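Local coordinates for Aureochrome1 (Vaucheria frigida, PDB 3UE6), which senses blue light through a flavin mononucleotide held in its LOV domain, a PAS-fold module, and probably relays the signal to the rest of the photoreceptor, at residues 108-113 with 124-130. Coordinates in Å, arbitrary orientation, origin at the centre of the assembly. Residues are numbered along the deposited sequence.
Sequences DTSVCL and WNLFFVA. With FMN (flavin mononucleotide), chain G.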
ATOM      1  N   ASP A 108     -14.376   0.099  -4.762  1.00 78.53           N
ATOM      2  CA  ASP A 108     -13.358  -0.895  -5.104  1.00 80.48           C
ATOM      3  C   ASP A 108     -13.958  -2.025  -5.929  1.00 85.75           C
ATOM      4  O   ASP A 108     -14.997  -2.577  -5.565  1.00 91.98           O
ATOM      5  CB  ASP A 108     -12.750  -1.515  -3.839  1.00 79.14           C
ATOM      6  CG  ASP A 108     -12.185  -0.487  -2.881  1.00 78.60           C
ATOM      7  OD1 ASP A 108     -11.897   0.655  -3.303  1.00 70.94           O
ATOM      8  OD2 ASP A 108     -12.014  -0.836  -1.694  1.00 57.41           O
ATOM      9  N   THR A 109     -13.299  -2.387  -7.026  1.00 77.50           N
ATOM     10  CA  THR A 109     -13.713  -3.560  -7.787  1.00 81.20           C
ATOM     11  C   THR A 109     -12.526  -4.308  -8.368  1.00 78.51           C
ATOM     12  O   THR A 109     -11.384  -3.850  -8.301  1.00 77.40           O
ATOM     13  CB  THR A 109     -14.659  -3.214  -8.944  1.00 85.56           C
ATOM     14  OG1 THR A 109     -14.050  -2.234  -9.790  1.00 76.26           O
ATOM     15  CG2 THR A 109     -15.991  -2.682  -8.419  1.00 98.83           C
ATOM     16  N   SER A 110     -12.815  -5.469  -8.940  1.00 78.19           N
ATOM     17  CA  SER A 110     -11.818  -6.248  -9.646  1.00 70.11           C
ATOM     18  C   SER A 110     -12.364  -6.658 -11.005  1.00 70.52           C
ATOM     19  O   SER A 110     -13.557  -6.939 -11.151  1.00 68.60           O
ATOM     20  CB  SER A 110     -11.410  -7.473  -8.831  1.00 67.01           C
ATOM     21  OG  SER A 110     -12.538  -8.225  -8.435  1.00 70.88           O
ATOM     22  N   VAL A 111     -11.487  -6.666 -12.000  1.00 71.45           N
ATOM     23  CA  VAL A 111     -11.875  -7.027 -13.353  1.00 70.96           C
ATOM     24  C   VAL A 111     -10.826  -7.928 -13.983  1.00 70.77           C
ATOM     25  O   VAL A 111      -9.639  -7.813 -13.682  1.00 74.46           O
ATOM     26  CB  VAL A 111     -12.052  -5.784 -14.240  1.00 70.27           C
ATOM     27  CG1 VAL A 111     -12.698  -6.173 -15.556  1.00 65.48           C
ATOM     28  CG2 VAL A 111     -12.891  -4.747 -13.530  1.00 75.31           C
ATOM     29  N   CYS A 112     -11.271  -8.825 -14.856  1.00 63.32           N
ATOM     30  CA  CYS A 112     -10.363  -9.668 -15.613  1.00 69.79           C
ATOM     31  C   CYS A 112     -10.344  -9.230 -17.081  1.00 74.40           C
ATOM     32  O   CYS A 112     -11.354  -9.327 -17.782  1.00 73.43           O
ATOM     33  CB  CYS A 112     -10.767 -11.138 -15.488  1.00 70.77           C
ATOM     34  SG  CYS A 112      -9.610 -12.291 -16.266  1.00 77.13           S
ATOM     35  N   LEU A 113      -9.193  -8.737 -17.530  1.00 69.10           N
ATOM     36  CA  LEU A 113      -9.035  -8.279 -18.909  1.00 67.51           C
ATOM     37  C   LEU A 113      -7.681  -8.671 -19.506  1.00 69.29           C
ATOM     38  O   LEU A 113      -6.728  -8.963 -18.777  1.00 61.66           O
ATOM     39  CB  LEU A 113      -9.245  -6.762 -19.023  1.00 61.70           C
ATOM     40  CG  LEU A 113      -8.680  -5.793 -17.977  1.00 63.61           C
ATOM     41  CD1 LEU A 113      -7.337  -6.231 -17.413  1.00 65.89           C
ATOM     42  CD2 LEU A 113      -8.581  -4.394 -18.567  1.00 45.94           C
ATOM     43  N   TRP A 124      -4.021 -12.759 -19.427  1.00 78.96           N
ATOM     44  CA  TRP A 124      -5.252 -12.322 -18.781  1.00 72.98           C
ATOM     45  C   TRP A 124      -4.983 -11.866 -17.355  1.00 72.25           C
ATOM     46  O   TRP A 124      -4.319 -12.560 -16.583  1.00 72.36           O
ATOM     47  CB  TRP A 124      -6.322 -13.409 -18.823  1.00 60.54           C
ATOM     48  CG  TRP A 124      -6.942 -13.514 -20.161  1.00 66.55           C
ATOM     49  CD1 TRP A 124      -6.520 -14.295 -21.197  1.00 60.69           C
ATOM     50  CD2 TRP A 124      -8.075 -12.798 -20.644  1.00 68.74           C
ATOM     51  NE1 TRP A 124      -7.331 -14.122 -22.292  1.00 58.53           N
ATOM     52  CE2 TRP A 124      -8.306 -13.192 -21.974  1.00 69.16           C
ATOM     53  CE3 TRP A 124      -8.944 -11.852 -20.075  1.00 66.20           C
ATOM     54  CZ2 TRP A 124      -9.343 -12.697 -22.748  1.00 53.61           C
ATOM     55  CZ3 TRP A 124      -9.979 -11.354 -20.845  1.00 68.68           C
ATOM     56  CH2 TRP A 124     -10.169 -11.774 -22.162  1.00 69.90           C
ATOM     57  N   ASN A 125      -5.499 -10.688 -17.017  1.00 71.16           N
ATOM     58  CA  ASN A 125      -5.206 -10.052 -15.741  1.00 65.73           C
ATOM     59  C   ASN A 125      -6.432  -9.897 -14.846  1.00 57.22           C
ATOM     60  O   ASN A 125      -7.316  -9.098 -15.145  1.00 66.39           O
ATOM     61  CB  ASN A 125      -4.569  -8.679 -15.993  1.00 66.98           C
ATOM     62  CG  ASN A 125      -4.156  -7.978 -14.716  1.00 63.54           C
ATOM     63  OD1 ASN A 125      -4.190  -8.563 -13.637  1.00 64.58           O
ATOM     64  ND2 ASN A 125      -3.749  -6.719 -14.836  1.00 51.18           N
ATOM     65  N   LEU A 126      -6.492 -10.675 -13.764  1.00 60.28           N
ATOM     66  CA  LEU A 126      -7.474 -10.432 -12.701  1.00 59.48           C
ATOM     67  C   LEU A 126      -6.941  -9.312 -11.825  1.00 57.32           C
ATOM     68  O   LEU A 126      -6.037  -9.503 -11.009  1.00 63.40           O
ATOM     69  CB  LEU A 126      -7.745 -11.673 -11.846  1.00 66.31           C
ATOM     70  CG  LEU A 126      -8.738 -11.455 -10.689  1.00 67.14           C
ATOM     71  CD1 LEU A 126      -9.983 -10.704 -11.159  1.00 62.82           C
ATOM     72  CD2 LEU A 126      -9.130 -12.763 -10.005  1.00 60.12           C
ATOM     73  N   PHE A 127      -7.509  -8.134 -12.007  1.00 54.57           N
ATOM     74  CA  PHE A 127      -6.915  -6.932 -11.475  1.00 61.55           C
ATOM     75  C   PHE A 127      -7.859  -6.263 -10.459  1.00 62.55           C
ATOM     76  O   PHE A 127      -9.029  -6.028 -10.748  1.00 57.71           O
ATOM     77  CB  PHE A 127      -6.553  -6.024 -12.652  1.00 59.05           C
ATOM     78  CG  PHE A 127      -6.735  -4.574 -12.384  1.00 62.65           C
ATOM     79  CD1 PHE A 127      -5.862  -3.900 -11.552  1.00 73.78           C
ATOM     80  CD2 PHE A 127      -7.755  -3.872 -12.997  1.00 58.66           C
ATOM     81  CE1 PHE A 127      -6.021  -2.555 -11.311  1.00 71.95           C
ATOM     82  CE2 PHE A 127      -7.916  -2.526 -12.765  1.00 67.27           C
ATOM     83  CZ  PHE A 127      -7.048  -1.866 -11.921  1.00 69.06           C
ATOM     84  N   PHE A 128      -7.348  -5.997  -9.257  1.00 55.32           N
ATOM     85  CA  PHE A 128      -8.126  -5.345  -8.207  1.00 68.71           C
ATOM     86  C   PHE A 128      -7.605  -3.937  -7.928  1.00 69.87           C
ATOM     87  O   PHE A 128      -6.396  -3.693  -7.957  1.00 68.63           O
ATOM     88  CB  PHE A 128      -8.128  -6.178  -6.921  1.00 78.69           C
ATOM     89  CG  PHE A 128      -8.795  -5.491  -5.743  1.00 89.49           C
ATOM     90  CD1 PHE A 128     -10.173  -5.541  -5.576  1.00 96.45           C
ATOM     91  CD2 PHE A 128      -8.040  -4.821  -4.791  1.00 86.84           C
ATOM     92  CE1 PHE A 128     -10.786  -4.920  -4.491  1.00 84.33           C
ATOM     93  CE2 PHE A 128      -8.647  -4.200  -3.709  1.00 84.21           C
ATOM     94  CZ  PHE A 128     -10.019  -4.248  -3.558  1.00 79.59           C
ATOM     95  N   VAL A 129      -8.526  -3.017  -7.659  1.00 67.34           N
ATOM     96  CA  VAL A 129      -8.171  -1.633  -7.366  1.00 66.47           C
ATOM     97  C   VAL A 129      -8.929  -1.118  -6.136  1.00 75.32           C
ATOM     98  O   VAL A 129     -10.106  -1.431  -5.941  1.00 70.35           O
ATOM     99  CB  VAL A 129      -8.430  -0.713  -8.587  1.00 68.71           C
ATOM    100  CG1 VAL A 129      -9.868  -0.831  -9.073  1.00 66.83           C
ATOM    101  CG2 VAL A 129      -8.092   0.728  -8.253  1.00 76.93           C
ATOM    102  N   ALA A 130      -8.243  -0.348  -5.295  1.00 82.04           N
ATOM    103  CA  ALA A 130      -8.856   0.213  -4.093  1.00 75.67           C
ATOM    104  C   ALA A 130      -8.384   1.636  -3.825  1.00 70.75           C
ATOM    105  O   ALA A 130      -7.183   1.911  -3.814  1.00 65.56           O
ATOM    106  CB  ALA A 130      -8.584  -0.674  -2.883  1.00 63.14           C
TER
HETATM  107  N1  FMN G 500      -5.824  -1.020 -16.185  1.00 74.23           N
HETATM  108  C2  FMN G 500      -5.366  -2.166 -16.800  1.00 66.25           C
HETATM  109  O2  FMN G 500      -5.765  -2.460 -17.930  1.00 62.07           O
HETATM  110  N3  FMN G 500      -4.464  -2.981 -16.151  1.00 64.57           N
HETATM  111  C4  FMN G 500      -4.014  -2.658 -14.891  1.00 64.68           C
HETATM  112  O4  FMN G 500      -3.210  -3.381 -14.314  1.00 61.75           O
HETATM  113  C4A FMN G 500      -4.472  -1.503 -14.270  1.00 75.93           C
HETATM  114  N5  FMN G 500      -4.032  -1.158 -13.003  1.00 82.66           N
HETATM  115  C5A FMN G 500      -4.496  -0.011 -12.394  1.00 82.23           C
HETATM  116  C6  FMN G 500      -4.048   0.324 -11.124  1.00 86.00           C
HETATM  117  C7  FMN G 500      -4.508   1.477 -10.497  1.00 81.26           C
HETATM  118  C7M FMN G 500      -4.018   1.833  -9.120  1.00 75.05           C
HETATM  119  C8  FMN G 500      -5.420   2.297 -11.150  1.00 80.38           C
HETATM  120  C8M FMN G 500      -5.912   3.539 -10.471  1.00 82.15           C
HETATM  121  C9  FMN G 500      -5.869   1.961 -12.423  1.00 82.27           C
HETATM  122  C9A FMN G 500      -5.408   0.805 -13.050  1.00 79.75           C
HETATM  123  N10 FMN G 500      -5.835   0.463 -14.324  1.00 66.57           N
HETATM  124  C10 FMN G 500      -5.382  -0.687 -14.925  1.00 69.83           C
HETATM  125  C1' FMN G 500      -6.835   1.295 -15.068  1.00 67.72           C
HETATM  126  C2' FMN G 500      -6.239   2.428 -15.886  1.00 69.10           C
HETATM  127  O2' FMN G 500      -5.228   3.075 -15.154  1.00 73.45           O
HETATM  128  C3' FMN G 500      -7.354   3.409 -16.235  1.00 74.42           C
HETATM  129  O3' FMN G 500      -7.934   3.939 -15.062  1.00 71.98           O
HETATM  130  C4' FMN G 500      -8.418   2.701 -17.067  1.00 78.42           C
HETATM  131  O4' FMN G 500      -7.839   2.274 -18.277  1.00 80.41           O
HETATM  132  C5' FMN G 500      -9.619   3.588 -17.385  1.00 76.59           C
HETATM  133  O5' FMN G 500      -9.193   4.906 -17.657  1.00 79.39           O
HETATM  134  P   FMN G 500      -9.121   5.483 -19.159  1.00 73.98           P
HETATM  135  O1P FMN G 500      -8.084   4.682 -19.912  1.00 84.42           O
HETATM  136  O2P FMN G 500      -8.705   6.932 -19.136  1.00 76.11           O
HETATM  137  O3P FMN G 500     -10.455   5.363 -19.853  1.00 66.85           O
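Phe-127 lays one face of its ring against the flavin, its CE1 only 3.0 Å from N5 of FMN, so that this antiparallel hairpin forms part of the chromophore pocket. The pairing joins strand 109-116, at the edge of the five-stranded PAS sheet within this chain, to its neighbour 122-133. Around Val-111 and Phe-127 the ladder is tight: Val-111 N donates to Phe-127 O at 2.8 Å and Phe-127 N returns to Val-111 O at 2.7 Å. Leu-113 and Asn-125 form the next hydrogen-bonded pair, with Asn-125 N 2.8 Å from Leu-113 O. Between these, at the non-hydrogen-bonded pair Cys-112 and Leu-126, the CA atoms approach to 4.2 Å.

Alternation divides the side chains between two faces. Leu-113, Asn-125 and Phe-127 turn to the flavin side, where Asn-125 ND2 lies 3.4 Å from O4 of FMN and is hydrogen-bonded to Asn-115, which in turn bonds the flavin, and helix 93-105 packs on Val-111 and Phe-127. Ser-110, Cys-112, Leu-126 and Phe-128 occupy the other face; there helix 151-161 covers Cys-112 and Leu-126. In LOV domains generally, this sheet is regarded as a route from flavin to flanking helices. Near the turn end, the Trp-124 ring lies against the partner strand, its CE3 3.9 Å from Cys-112 SG in an oblique sulfur-aromatic contact.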